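Side-chain contacts in pyruvate kinase (Cryptosporidium parvum, PDB 4DRS), which probably catalyses the last step of glycolysis, the transfer of phosphate from phosphoenolpyruvate to ADP that yields pyruvate and ATP: residues A[164-169]-A[175-180]; A[154-159]-A[199-204]; A[414-419]-A[426-431]; A[42-47]-A[380-385]. One frame throughout, in Å; residues are numbered along the deposited sequence.

In the fold
Contacts 1 and 2 lie in the B domain, a small β-structure inserted into the (β/α)8 barrel after its third strand. Their centres are about 9 Å apart, and Leu167 O and Asn202 N join them in a probable hydrogen bond between adjacent strands. Contact 2 is nearer the nucleotide site, without ADP in this chain: the Met201 side chain is about 6 Å from that of Arg116, against about 12 Å for Val166 of contact 1. Across the chain's centre, contact 4 ties the last barrel helix to the lead-in of the first strand, while contact 3 belongs to the C-terminal α/β domain. Their centres are about 20 Å apart, those of contacts 1 and 3 about 57 Å.

Contact 1. Residues A[164-169]-A[175-180]; sequences STVLIA and TQVLEI
Val166 and Thr175 are joined through one carbonyl oxygen, Val166 O, which accepts two bonds from the same threonine. Thr175 N donates to Val166 O over 3.1 Å and Thr175 OG1 over 2.9 Å, the two donors reaching it from opposite faces of the carbonyl plane. The hydroxyl gets there because OG1 sits between the backbone N and the carbonyl carbon of Thr175 (chi1 56°), which also brings it close to Val166 CB, at 3.3 Å. The return bond, Val166 N to Thr175 O, is long and weak. Two residues further along, Val177 N donates to Ser164 O in a straighter link, 3.0 Å with 166° at the hydrogen.

Two CA-H...O contacts supplement these bonds: Gln176 CA lies 3.3 Å from Ser164 O, and Thr165 CA approaches Thr175 O.

Among the side chains, Val177 CG2 lies 3.4 Å from Ser164 O and, more loosely, 4.1 Å from Ser164 CB. The same methyl reaches Val166 CG2 at 4.2 Å, the two valines meeting at a slant. Ser164 OG is engaged elsewhere, with Gln161 N. Val166 also packs on Met201 and Leu203, and Thr175 on Cys187, so this side of the strands faces other side chains of the B domain. Strands 165-168 and 173-180 form an antiparallel β-hairpin in the mixed sheet of the pyruvate kinase B domain.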
loop_
_atom_site.group_PDB
_atom_site.type_symbol
_atom_site.label_atom_id
_atom_site.label_comp_id
_atom_site.label_asym_id
_atom_site.label_seq_id
_atom_site.Cartn_x
_atom_site.Cartn_y
_atom_site.Cartn_z
ATOM N N SER A 164 34.684 -29.803 33.482
ATOM C CA SER A 164 33.390 -29.696 32.791
ATOM C C SER A 164 32.234 -29.586 33.782
ATOM O O SER A 164 32.307 -30.113 34.896
ATOM C CB SER A 164 33.153 -30.895 31.864
ATOM O OG SER A 164 34.100 -30.937 30.810
ATOM N N THR A 165 31.174 -28.901 33.366
ATOM C CA THR A 165 29.984 -28.743 34.199
ATOM C C THR A 165 28.872 -29.706 33.775
ATOM O O THR A 165 28.581 -29.849 32.585
ATOM C CB THR A 165 29.460 -27.288 34.198
ATOM O OG1 THR A 165 29.175 -26.877 32.854
ATOM C CG2 THR A 165 30.492 -26.340 34.810
ATOM N N VAL A 166 28.272 -30.375 34.756
ATOM C CA VAL A 166 27.170 -31.300 34.510
ATOM C C VAL A 166 25.916 -30.754 35.184
ATOM O O VAL A 166 25.915 -30.497 36.391
ATOM C CB VAL A 166 27.481 -32.723 35.031
ATOM C CG1 VAL A 166 26.365 -33.689 34.661
ATOM C CG2 VAL A 166 28.812 -33.223 34.487
ATOM N N LEU A 167 24.858 -30.564 34.396
ATOM C CA LEU A 167 23.597 -30.017 34.902
ATOM C C LEU A 167 22.520 -31.087 35.020
ATOM O O LEU A 167 22.332 -31.889 34.110
ATOM C CB LEU A 167 23.101 -28.866 34.018
ATOM C CG LEU A 167 23.968 -27.607 33.905
ATOM C CD1 LEU A 167 23.347 -26.623 32.926
ATOM C CD2 LEU A 167 24.194 -26.940 35.257
ATOM N N ILE A 168 21.818 -31.088 36.148
ATOM C CA ILE A 168 20.754 -32.058 36.394
ATOM C C ILE A 168 19.428 -31.343 36.662
ATOM O O ILE A 168 19.401 -30.307 37.332
ATOM C CB ILE A 168 21.125 -33.034 37.537
ATOM C CG1 ILE A 168 22.423 -33.774 37.187
ATOM C CG2 ILE A 168 19.998 -34.028 37.796
ATOM C CD1 ILE A 168 23.012 -34.614 38.302
ATOM N N ALA A 169 18.346 -31.906 36.119
ATOM C CA ALA A 169 16.982 -31.364 36.232
ATOM C C ALA A 169 16.835 -29.956 35.640
ATOM O O ALA A 169 16.158 -29.096 36.211
ATOM C CB ALA A 169 16.485 -31.419 37.674
ATOM N N THR A 175 27.057 -29.123 38.900
ATOM C CA THR A 175 28.255 -29.791 39.405
ATOM C C THR A 175 29.471 -29.515 38.520
ATOM O O THR A 175 29.362 -28.857 37.483
ATOM C CB THR A 175 28.048 -31.316 39.527
ATOM O OG1 THR A 175 27.645 -31.852 38.260
ATOM C CG2 THR A 175 26.994 -31.648 40.581
ATOM N N GLN A 176 30.628 -30.019 38.943
ATOM C CA GLN A 176 31.866 -29.862 38.191
ATOM C C GLN A 176 32.741 -31.097 38.379
ATOM O O GLN A 176 33.003 -31.515 39.509
ATOM C CB GLN A 176 32.606 -28.602 38.643
ATOM C CG GLN A 176 33.762 -28.191 37.745
ATOM C CD GLN A 176 34.498 -26.972 38.265
ATOM O OE1 GLN A 176 34.870 -26.906 39.438
ATOM N NE2 GLN A 176 34.720 -25.999 37.388
ATOM N N VAL A 177 33.187 -31.669 37.263
ATOM C CA VAL A 177 33.946 -32.922 37.272
ATOM C C VAL A 177 35.261 -32.788 38.039
ATOM O O VAL A 177 36.020 -31.838 37.831
ATOM C CB VAL A 177 34.223 -33.427 35.836
ATOM C CG1 VAL A 177 34.906 -34.787 35.861
ATOM C CG2 VAL A 177 32.932 -33.503 35.033
ATOM N N LEU A 178 35.505 -33.743 38.934
ATOM C CA LEU A 178 36.751 -33.821 39.695
ATOM C C LEU A 178 37.584 -35.027 39.271
ATOM O O LEU A 178 38.814 -34.991 39.324
ATOM C CB LEU A 178 36.467 -33.898 41.198
ATOM C CG LEU A 178 35.678 -32.778 41.884
ATOM C CD1 LEU A 178 35.425 -33.160 43.335
ATOM C CD2 LEU A 178 36.397 -31.438 41.802
ATOM N N GLU A 179 36.901 -36.091 38.855
ATOM C CA GLU A 179 37.549 -37.336 38.458
ATOM C C GLU A 179 36.728 -38.045 37.383
ATOM O O GLU A 179 35.506 -37.898 37.327
ATOM C CB GLU A 179 37.726 -38.248 39.676
ATOM C CG GLU A 179 38.707 -39.396 39.480
ATOM C CD GLU A 179 38.714 -40.367 40.645
ATOM O OE1 GLU A 179 39.005 -39.939 41.782
ATOM O OE2 GLU A 179 38.434 -41.563 40.420
ATOM N N ILE A 180 37.411 -38.805 36.533
ATOM C CA ILE A 180 36.761 -39.619 35.510
ATOM C C ILE A 180 37.314 -41.042 35.571
ATOM O O ILE A 180 38.526 -41.252 35.459
ATOM C CB ILE A 180 36.964 -39.034 34.092
ATOM C CG1 ILE A 180 36.289 -37.665 33.972
ATOM C CG2 ILE A 180 36.428 -39.982 33.027
ATOM C CD1 ILE A 180 36.835 -36.807 32.850
#

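Contact 2. Residues A[154-159]-A[199-204]; sequences SLLPKS and KNMNLP
Within the hydrophobic interior of the B domain, Leu156 from the loop after strand 148-150 packs against Met201 and Leu203, next-but-one neighbours on and just beyond the edge strand 201-202. No hydrogen bond crosses between the segments; the contact is made by methyl groups. Leu156 has CG anti to its backbone N (chi1 179°), which carries the branched end over to the strand. There Leu156 CD1 rests 3.8 Å from Met201 CE, while Leu156 CD2 is 3.9 Å from the same Met201 CE, so the thioether's terminal methyl meets both branches of the leucine. The two side chains cross at about a right angle, the methionine being bent at its sulfur (chi3 97°). Leu203 approaches more obliquely and uses both its methyls on one of Leu156: Leu203 CD1 and CD2 are each 3.9 Å from Leu156 CD1.

Ser159 adds a fringe contact, its CB 4.4 Å from Leu203 CD1. The loop turns back on itself here: Ser159 N bonds to Leu156 O, and Ser159 OG, which also bonds to Tyr153 OH, donates over 2.7 Å to Leu155 O from 40° above the carbonyl plane.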
loop_
_atom_site.group_PDB
_atom_site.type_symbol
_atom_site.label_atom_id
_atom_site.label_comp_id
_atom_site.label_asym_id
_atom_site.label_seq_id
_atom_site.Cartn_x
_atom_site.Cartn_y
_atom_site.Cartn_z
ATOM N N SER A 154 25.976 -44.221 29.019
ATOM C CA SER A 154 27.157 -45.043 29.321
ATOM C C SER A 154 28.466 -44.452 28.786
ATOM O O SER A 154 29.552 -44.818 29.241
ATOM C CB SER A 154 26.973 -46.478 28.818
ATOM O OG SER A 154 27.076 -46.551 27.408
ATOM N N LEU A 155 28.349 -43.541 27.821
ATOM C CA LEU A 155 29.502 -42.833 27.267
ATOM C C LEU A 155 29.807 -41.520 28.004
ATOM O O LEU A 155 30.562 -40.681 27.501
ATOM C CB LEU A 155 29.304 -42.572 25.768
ATOM C CG LEU A 155 29.628 -43.688 24.769
ATOM C CD1 LEU A 155 29.038 -43.365 23.403
ATOM C CD2 LEU A 155 31.128 -43.925 24.657
ATOM N N LEU A 156 29.232 -41.355 29.196
ATOM C CA LEU A 156 29.463 -40.161 30.021
ATOM C C LEU A 156 30.943 -39.891 30.340
ATOM O O LEU A 156 31.396 -38.753 30.178
ATOM C CB LEU A 156 28.629 -40.195 31.311
ATOM C CG LEU A 156 28.779 -39.022 32.289
ATOM C CD1 LEU A 156 28.307 -37.713 31.673
ATOM C CD2 LEU A 156 28.032 -39.302 33.583
ATOM N N PRO A 157 31.698 -40.923 30.792
ATOM C CA PRO A 157 33.111 -40.682 31.130
ATOM C C PRO A 157 33.946 -40.163 29.953
ATOM O O PRO A 157 34.857 -39.357 30.152
ATOM C CB PRO A 157 33.613 -42.066 31.570
ATOM C CG PRO A 157 32.638 -43.040 30.993
ATOM C CD PRO A 157 31.320 -42.329 31.036
ATOM N N LYS A 158 33.617 -40.612 28.743
ATOM C CA LYS A 158 34.351 -40.240 27.536
ATOM C C LYS A 158 33.786 -38.985 26.859
ATOM O O LYS A 158 34.144 -38.674 25.723
ATOM C CB LYS A 158 34.370 -41.415 26.547
ATOM C CG LYS A 158 34.946 -42.704 27.122
ATOM C CD LYS A 158 34.863 -43.870 26.146
ATOM C CE LYS A 158 35.994 -43.839 25.130
ATOM N NZ LYS A 158 36.122 -45.125 24.390
ATOM N N SER A 159 32.915 -38.264 27.562
ATOM C CA SER A 159 32.248 -37.083 27.004
ATOM C C SER A 159 32.540 -35.798 27.779
ATOM O O SER A 159 32.285 -34.697 27.284
ATOM C CB SER A 159 30.738 -37.311 26.925
ATOM O OG SER A 159 30.442 -38.406 26.076
ATOM N N LYS A 199 15.492 -37.606 36.491
ATOM C CA LYS A 199 15.647 -36.198 36.155
ATOM C C LYS A 199 16.532 -35.988 34.929
ATOM O O LYS A 199 17.398 -36.812 34.626
ATOM C CB LYS A 199 16.170 -35.401 37.354
ATOM C CG LYS A 199 15.120 -35.126 38.422
ATOM C CD LYS A 199 13.992 -34.254 37.889
ATOM C CE LYS A 199 12.932 -34.008 38.948
ATOM N NZ LYS A 199 11.786 -33.230 38.403
ATOM N N ASN A 200 16.287 -34.881 34.232
ATOM C CA ASN A 200 17.064 -34.477 33.061
ATOM C C ASN A 200 18.539 -34.275 33.404
ATOM O O ASN A 200 18.880 -33.976 34.549
ATOM C CB ASN A 200 16.494 -33.181 32.478
ATOM C CG ASN A 200 14.975 -33.174 32.437
ATOM O OD1 ASN A 200 14.363 -33.833 31.594
ATOM N ND2 ASN A 200 14.359 -32.425 33.347
ATOM N N MET A 201 19.408 -34.447 32.412
ATOM C CA MET A 201 20.831 -34.178 32.587
ATOM C C MET A 201 21.385 -33.465 31.360
ATOM O O MET A 201 20.994 -33.763 30.232
ATOM C CB MET A 201 21.609 -35.467 32.865
ATOM C CG MET A 201 22.777 -35.283 33.821
ATOM S SD MET A 201 23.545 -36.824 34.370
ATOM C CE MET A 201 24.917 -36.933 33.223
ATOM N N ASN A 202 22.287 -32.516 31.590
ATOM C CA ASN A 202 22.850 -31.701 30.516
ATOM C C ASN A 202 24.363 -31.583 30.612
ATOM O O ASN A 202 24.920 -31.500 31.710
ATOM C CB ASN A 202 22.234 -30.305 30.534
ATOM C CG ASN A 202 20.725 -30.324 30.384
ATOM O OD1 ASN A 202 20.199 -30.606 29.307
ATOM N ND2 ASN A 202 20.018 -30.013 31.471
ATOM N N LEU A 203 25.016 -31.567 29.452
ATOM C CA LEU A 203 26.466 -31.414 29.374
ATOM C C LEU A 203 26.838 -30.223 28.481
ATOM O O LEU A 203 27.123 -30.401 27.292
ATOM C CB LEU A 203 27.125 -32.705 28.866
ATOM C CG LEU A 203 26.780 -34.039 29.540
ATOM C CD1 LEU A 203 27.425 -35.187 28.782
ATOM C CD2 LEU A 203 27.192 -34.063 31.005
ATOM N N PRO A 204 26.830 -28.998 29.057
ATOM C CA PRO A 204 27.147 -27.770 28.320
ATOM C C PRO A 204 28.535 -27.804 27.685
ATOM O O PRO A 204 29.510 -28.182 28.341
ATOM C CB PRO A 204 27.089 -26.684 29.402
ATOM C CG PRO A 204 26.197 -27.242 30.453
ATOM C CD PRO A 204 26.493 -28.712 30.465
#

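Contact 3. Residues A[414-419]-A[426-431]; sequences CSAVES and KLIITI
Ile428 meets Ala416 and Val417 where helix 408-422 lies against strand 427-431, the helix and the strand that follows it in the C-terminal α/β domain of pyruvate kinase. The strand occupies the middle of the domain's sheet, between 449-454 and 502-506, and the backbone of Ile428 is bonded to Thr449 and Ile451. Ile428 also touches Ile441 of helix 436-443, and Ala416 touches Ile504 and Val506 of strand 502-506. Elsewhere on helix 408-422, Ser415, Glu418 and Ser419 bond to residues of the second subunit, so the helix bridges the sheet and a subunit interface.

From CA, the isoleucine side chain sets out toward the helix. CB serves as the branch point, parting the side chain into two arms that meet successive helix residues. One arm is the methyl CG2, which lies anti to the backbone N and stands 4.3 Å from Ala416 CB. CA of Ala416 and CA of Ile428 are 7.2 Å apart, a closeness consistent with the small side chain of the alanine. The other arm starts at CG1, beside the backbone N (chi1 -57°), and acts as a spacer. Extended beyond it (chi2 173°), the tip CD1 reaches the helix backbone, at 4.2 Å from Ala416 O and a like distance from Val417 CA. The same tip methyl, Ile428 CD1, lies 4.2 Å from Val417 CG2.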
loop_
_atom_site.group_PDB
_atom_site.type_symbol
_atom_site.label_atom_id
_atom_site.label_comp_id
_atom_site.label_asym_id
_atom_site.label_seq_id
_atom_site.Cartn_x
_atom_site.Cartn_y
_atom_site.Cartn_z
ATOM N N CYS A 414 -6.335 -20.378 -3.130
ATOM C CA CYS A 414 -6.323 -18.911 -3.049
ATOM C C CYS A 414 -7.617 -18.280 -3.515
ATOM O O CYS A 414 -8.125 -17.357 -2.882
ATOM C CB CYS A 414 -5.202 -18.332 -3.903
ATOM S SG CYS A 414 -3.589 -18.624 -3.198
ATOM N N SER A 415 -8.128 -18.764 -4.641
ATOM C CA SER A 415 -9.354 -18.230 -5.200
ATOM C C SER A 415 -10.556 -18.497 -4.299
ATOM O O SER A 415 -11.462 -17.671 -4.225
ATOM C CB SER A 415 -9.575 -18.769 -6.610
ATOM O OG SER A 415 -8.604 -18.211 -7.483
ATOM N N ALA A 416 -10.542 -19.637 -3.607
ATOM C CA ALA A 416 -11.581 -19.969 -2.634
ATOM C C ALA A 416 -11.602 -18.953 -1.500
ATOM O O ALA A 416 -12.669 -18.477 -1.108
ATOM C CB ALA A 416 -11.377 -21.372 -2.084
ATOM N N VAL A 417 -10.418 -18.614 -0.992
ATOM C CA VAL A 417 -10.282 -17.642 0.092
ATOM C C VAL A 417 -10.685 -16.236 -0.363
ATOM O O VAL A 417 -11.354 -15.513 0.383
ATOM C CB VAL A 417 -8.857 -17.633 0.689
ATOM C CG1 VAL A 417 -8.711 -16.535 1.736
ATOM C CG2 VAL A 417 -8.531 -18.989 1.305
ATOM N N GLU A 418 -10.288 -15.857 -1.577
ATOM C CA GLU A 418 -10.668 -14.557 -2.129
ATOM C C GLU A 418 -12.181 -14.482 -2.368
ATOM O O GLU A 418 -12.818 -13.483 -2.021
ATOM C CB GLU A 418 -9.901 -14.245 -3.420
ATOM C CG GLU A 418 -9.940 -12.773 -3.812
ATOM C CD GLU A 418 -9.820 -12.546 -5.310
ATOM O OE1 GLU A 418 -10.449 -13.304 -6.087
ATOM O OE2 GLU A 418 -9.108 -11.596 -5.717
ATOM N N SER A 419 -12.740 -15.545 -2.949
ATOM C CA SER A 419 -14.181 -15.650 -3.195
ATOM C C SER A 419 -15.008 -15.553 -1.920
ATOM O O SER A 419 -16.025 -14.858 -1.890
ATOM C CB SER A 419 -14.522 -16.956 -3.915
ATOM O OG SER A 419 -14.691 -16.728 -5.302
ATOM N N LYS A 426 -19.624 -17.813 4.819
ATOM C CA LYS A 426 -19.446 -18.244 6.199
ATOM C C LYS A 426 -18.571 -19.484 6.305
ATOM O O LYS A 426 -17.971 -19.730 7.351
ATOM C CB LYS A 426 -20.802 -18.487 6.875
ATOM C CG LYS A 426 -21.764 -17.305 6.816
ATOM C CD LYS A 426 -21.203 -16.056 7.488
ATOM C CE LYS A 426 -22.175 -14.890 7.386
ATOM N NZ LYS A 426 -21.590 -13.635 7.940
ATOM N N LEU A 427 -18.500 -20.260 5.225
ATOM C CA LEU A 427 -17.732 -21.504 5.219
ATOM C C LEU A 427 -16.997 -21.746 3.909
ATOM O O LEU A 427 -17.452 -21.332 2.838
ATOM C CB LEU A 427 -18.646 -22.704 5.481
ATOM C CG LEU A 427 -19.341 -22.875 6.834
ATOM C CD1 LEU A 427 -20.365 -23.984 6.705
ATOM C CD2 LEU A 427 -18.359 -23.178 7.956
ATOM N N ILE A 428 -15.860 -22.427 4.012
ATOM C CA ILE A 428 -15.182 -22.987 2.853
ATOM C C ILE A 428 -15.187 -24.508 3.000
ATOM O O ILE A 428 -14.534 -25.058 3.892
ATOM C CB ILE A 428 -13.734 -22.468 2.707
ATOM C CG1 ILE A 428 -13.717 -20.933 2.623
ATOM C CG2 ILE A 428 -13.071 -23.083 1.479
ATOM C CD1 ILE A 428 -12.330 -20.319 2.634
ATOM N N ILE A 429 -15.945 -25.179 2.135
ATOM C CA ILE A 429 -16.053 -26.635 2.168
ATOM C C ILE A 429 -15.172 -27.245 1.084
ATOM O O ILE A 429 -15.249 -26.847 -0.080
ATOM C CB ILE A 429 -17.513 -27.112 2.007
ATOM C CG1 ILE A 429 -18.407 -26.451 3.057
ATOM C CG2 ILE A 429 -17.603 -28.631 2.113
ATOM C CD1 ILE A 429 -19.893 -26.624 2.802
ATOM N N THR A 430 -14.329 -28.200 1.472
ATOM C CA THR A 430 -13.443 -28.863 0.520
ATOM C C THR A 430 -13.606 -30.386 0.529
ATOM O O THR A 430 -13.518 -31.029 1.574
ATOM C CB THR A 430 -11.959 -28.448 0.709
ATOM O OG1 THR A 430 -11.145 -29.112 -0.265
ATOM C CG2 THR A 430 -11.448 -28.788 2.108
ATOM N N ILE A 431 -13.878 -30.948 -0.642
ATOM C CA ILE A 431 -13.963 -32.392 -0.802
ATOM C C ILE A 431 -12.560 -32.870 -1.151
ATOM O O ILE A 431 -12.008 -32.491 -2.179
ATOM C CB ILE A 431 -14.979 -32.791 -1.900
ATOM C CG1 ILE A 431 -16.389 -32.308 -1.534
ATOM C CG2 ILE A 431 -14.980 -34.296 -2.124
ATOM C CD1 ILE A 431 -17.399 -32.433 -2.658
#

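Contact 4. Residues A[42-47]-A[380-385]; sequences TQRKTQ and RVCAQA
Cys382 and Ala383 carry the helix side of this contact, resting on Arg44 and Thr46. Ahead of them, Arg380 starts away from 42-47, and its NE forms a salt bridge with Glu304 OE2 of the third subunit, whose Val308 and Phe307 touch Gln384 and Ala385 further along the helix.

Cys382 points toward 42-47. Its CB is 3.6 Å from Arg44 CD and 3.8 Å from Arg44 CG, so the aliphatic part of the arginine passes along it; its SG is 4.1 Å from Thr46 CB. Arg44 leaves with CG anti to the backbone N (chi1 171°) and then bends at chi3. The guanidinium is thereby held at two points: NE bonds to Ser379 OG, and NH1 donates to Thr46 O at 2.9 Å, the oxygen lying only 4° out of the guanidinium plane. In the (β/α)8 barrel this helix, 371-386, follows the eighth strand, and 42-47 leads into the first, so the contact lies where the barrel closes.

Ala383 sets its CB 4.3 Å from Arg44 CB. At the helix end, Glu386 takes Thr46 OG1 on OE2 and Lys45 N on OE1.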
loop_
_atom_site.group_PDB
_atom_site.type_symbol
_atom_site.label_atom_id
_atom_site.label_comp_id
_atom_site.label_asym_id
_atom_site.label_seq_id
_atom_site.Cartn_x
_atom_site.Cartn_y
_atom_site.Cartn_z
ATOM N N THR A 42 -18.578 -17.837 15.709
ATOM C CA THR A 42 -17.122 -17.774 15.374
ATOM C C THR A 42 -16.272 -18.626 16.326
ATOM O O THR A 42 -15.870 -18.180 17.407
ATOM C CB THR A 42 -16.603 -16.313 15.288
ATOM O OG1 THR A 42 -15.174 -16.313 15.171
ATOM C CG2 THR A 42 -17.021 -15.486 16.516
ATOM N N GLN A 43 -16.008 -19.861 15.911
ATOM C CA GLN A 43 -15.272 -20.817 16.739
ATOM C C GLN A 43 -13.754 -20.742 16.543
ATOM O O GLN A 43 -13.272 -20.290 15.505
ATOM C CB GLN A 43 -15.784 -22.244 16.504
ATOM C CG GLN A 43 -15.650 -22.743 15.072
ATOM C CD GLN A 43 -15.897 -24.238 14.952
ATOM O OE1 GLN A 43 -16.858 -24.772 15.515
ATOM N NE2 GLN A 43 -15.028 -24.922 14.210
ATOM N N ARG A 44 -13.021 -21.192 17.557
ATOM C CA ARG A 44 -11.560 -21.211 17.559
ATOM C C ARG A 44 -10.952 -21.949 16.355
ATOM O O ARG A 44 -11.430 -23.012 15.950
ATOM C CB ARG A 44 -11.066 -21.818 18.876
ATOM C CG ARG A 44 -9.574 -22.099 18.938
ATOM C CD ARG A 44 -9.182 -22.804 20.227
ATOM N NE ARG A 44 -10.134 -23.844 20.620
ATOM C CZ ARG A 44 -10.185 -25.065 20.097
ATOM N NH1 ARG A 44 -9.344 -25.431 19.141
ATOM N NH2 ARG A 44 -11.085 -25.921 20.536
ATOM N N LYS A 45 -9.895 -21.368 15.791
ATOM C CA LYS A 45 -9.229 -21.936 14.615
ATOM C C LYS A 45 -7.953 -22.680 14.979
ATOM O O LYS A 45 -7.665 -23.742 14.429
ATOM C CB LYS A 45 -8.919 -20.844 13.590
ATOM C CG LYS A 45 -10.151 -20.249 12.941
ATOM C CD LYS A 45 -9.783 -19.062 12.068
ATOM C CE LYS A 45 -11.023 -18.339 11.582
ATOM N NZ LYS A 45 -11.959 -19.279 10.902
ATOM N N THR A 46 -7.198 -22.116 15.914
ATOM C CA THR A 46 -5.960 -22.725 16.369
ATOM C C THR A 46 -6.236 -24.063 17.049
ATOM O O THR A 46 -7.081 -24.164 17.937
ATOM C CB THR A 46 -5.196 -21.790 17.318
ATOM O OG1 THR A 46 -5.082 -20.499 16.709
ATOM C CG2 THR A 46 -3.790 -22.335 17.612
ATOM N N GLN A 47 -5.520 -25.087 16.602
ATOM C CA GLN A 47 -5.680 -26.429 17.131
ATOM C C GLN A 47 -4.976 -26.562 18.476
ATOM O O GLN A 47 -4.004 -25.854 18.758
ATOM C CB GLN A 47 -5.137 -27.455 16.135
ATOM C CG GLN A 47 -5.731 -27.359 14.732
ATOM C CD GLN A 47 -7.141 -27.927 14.616
ATOM O OE1 GLN A 47 -7.787 -28.264 15.613
ATOM N NE2 GLN A 47 -7.627 -28.034 13.380
ATOM N N ARG A 380 -10.197 -20.415 24.952
ATOM C CA ARG A 380 -10.834 -19.100 24.938
ATOM C C ARG A 380 -9.839 -18.010 24.532
ATOM O O ARG A 380 -10.175 -17.122 23.741
ATOM C CB ARG A 380 -11.452 -18.790 26.305
ATOM C CG ARG A 380 -12.332 -19.903 26.856
ATOM C CD ARG A 380 -13.778 -19.489 27.067
ATOM N NE ARG A 380 -13.915 -18.516 28.154
ATOM C CZ ARG A 380 -13.784 -18.791 29.455
ATOM N NH1 ARG A 380 -13.505 -20.025 29.867
ATOM N NH2 ARG A 380 -13.930 -17.821 30.349
ATOM N N VAL A 381 -8.618 -18.099 25.062
ATOM C CA VAL A 381 -7.532 -17.194 24.681
ATOM C C VAL A 381 -7.288 -17.223 23.173
ATOM O O VAL A 381 -7.219 -16.166 22.539
ATOM C CB VAL A 381 -6.220 -17.505 25.433
ATOM C CG1 VAL A 381 -5.053 -16.722 24.840
ATOM C CG2 VAL A 381 -6.371 -17.185 26.911
ATOM N N CYS A 382 -7.172 -18.426 22.607
ATOM C CA CYS A 382 -6.982 -18.582 21.163
ATOM C C CYS A 382 -8.068 -17.863 20.376
ATOM O O CYS A 382 -7.765 -17.074 19.479
ATOM C CB CYS A 382 -6.938 -20.056 20.762
ATOM S SG CYS A 382 -5.442 -20.919 21.279
ATOM N N ALA A 383 -9.324 -18.129 20.736
ATOM C CA ALA A 383 -10.485 -17.512 20.087
ATOM C C ALA A 383 -10.430 -15.990 20.185
ATOM O O ALA A 383 -10.723 -15.284 19.223
ATOM C CB ALA A 383 -11.779 -18.042 20.692
ATOM N N GLN A 384 -10.031 -15.497 21.351
ATOM C CA GLN A 384 -9.912 -14.064 21.589
ATOM C C GLN A 384 -8.797 -13.445 20.736
ATOM O O GLN A 384 -8.986 -12.383 20.143
ATOM C CB GLN A 384 -9.697 -13.805 23.084
ATOM C CG GLN A 384 -10.310 -12.516 23.611
ATOM C CD GLN A 384 -11.778 -12.336 23.257
ATOM O OE1 GLN A 384 -12.586 -13.256 23.384
ATOM N NE2 GLN A 384 -12.129 -11.134 22.818
ATOM N N ALA A 385 -7.655 -14.127 20.653
ATOM C CA ALA A 385 -6.508 -13.646 19.866
ATOM C C ALA A 385 -6.826 -13.604 18.376
ATOM O O ALA A 385 -6.364 -12.717 17.656
ATOM C CB ALA A 385 -5.279 -14.502 20.130
#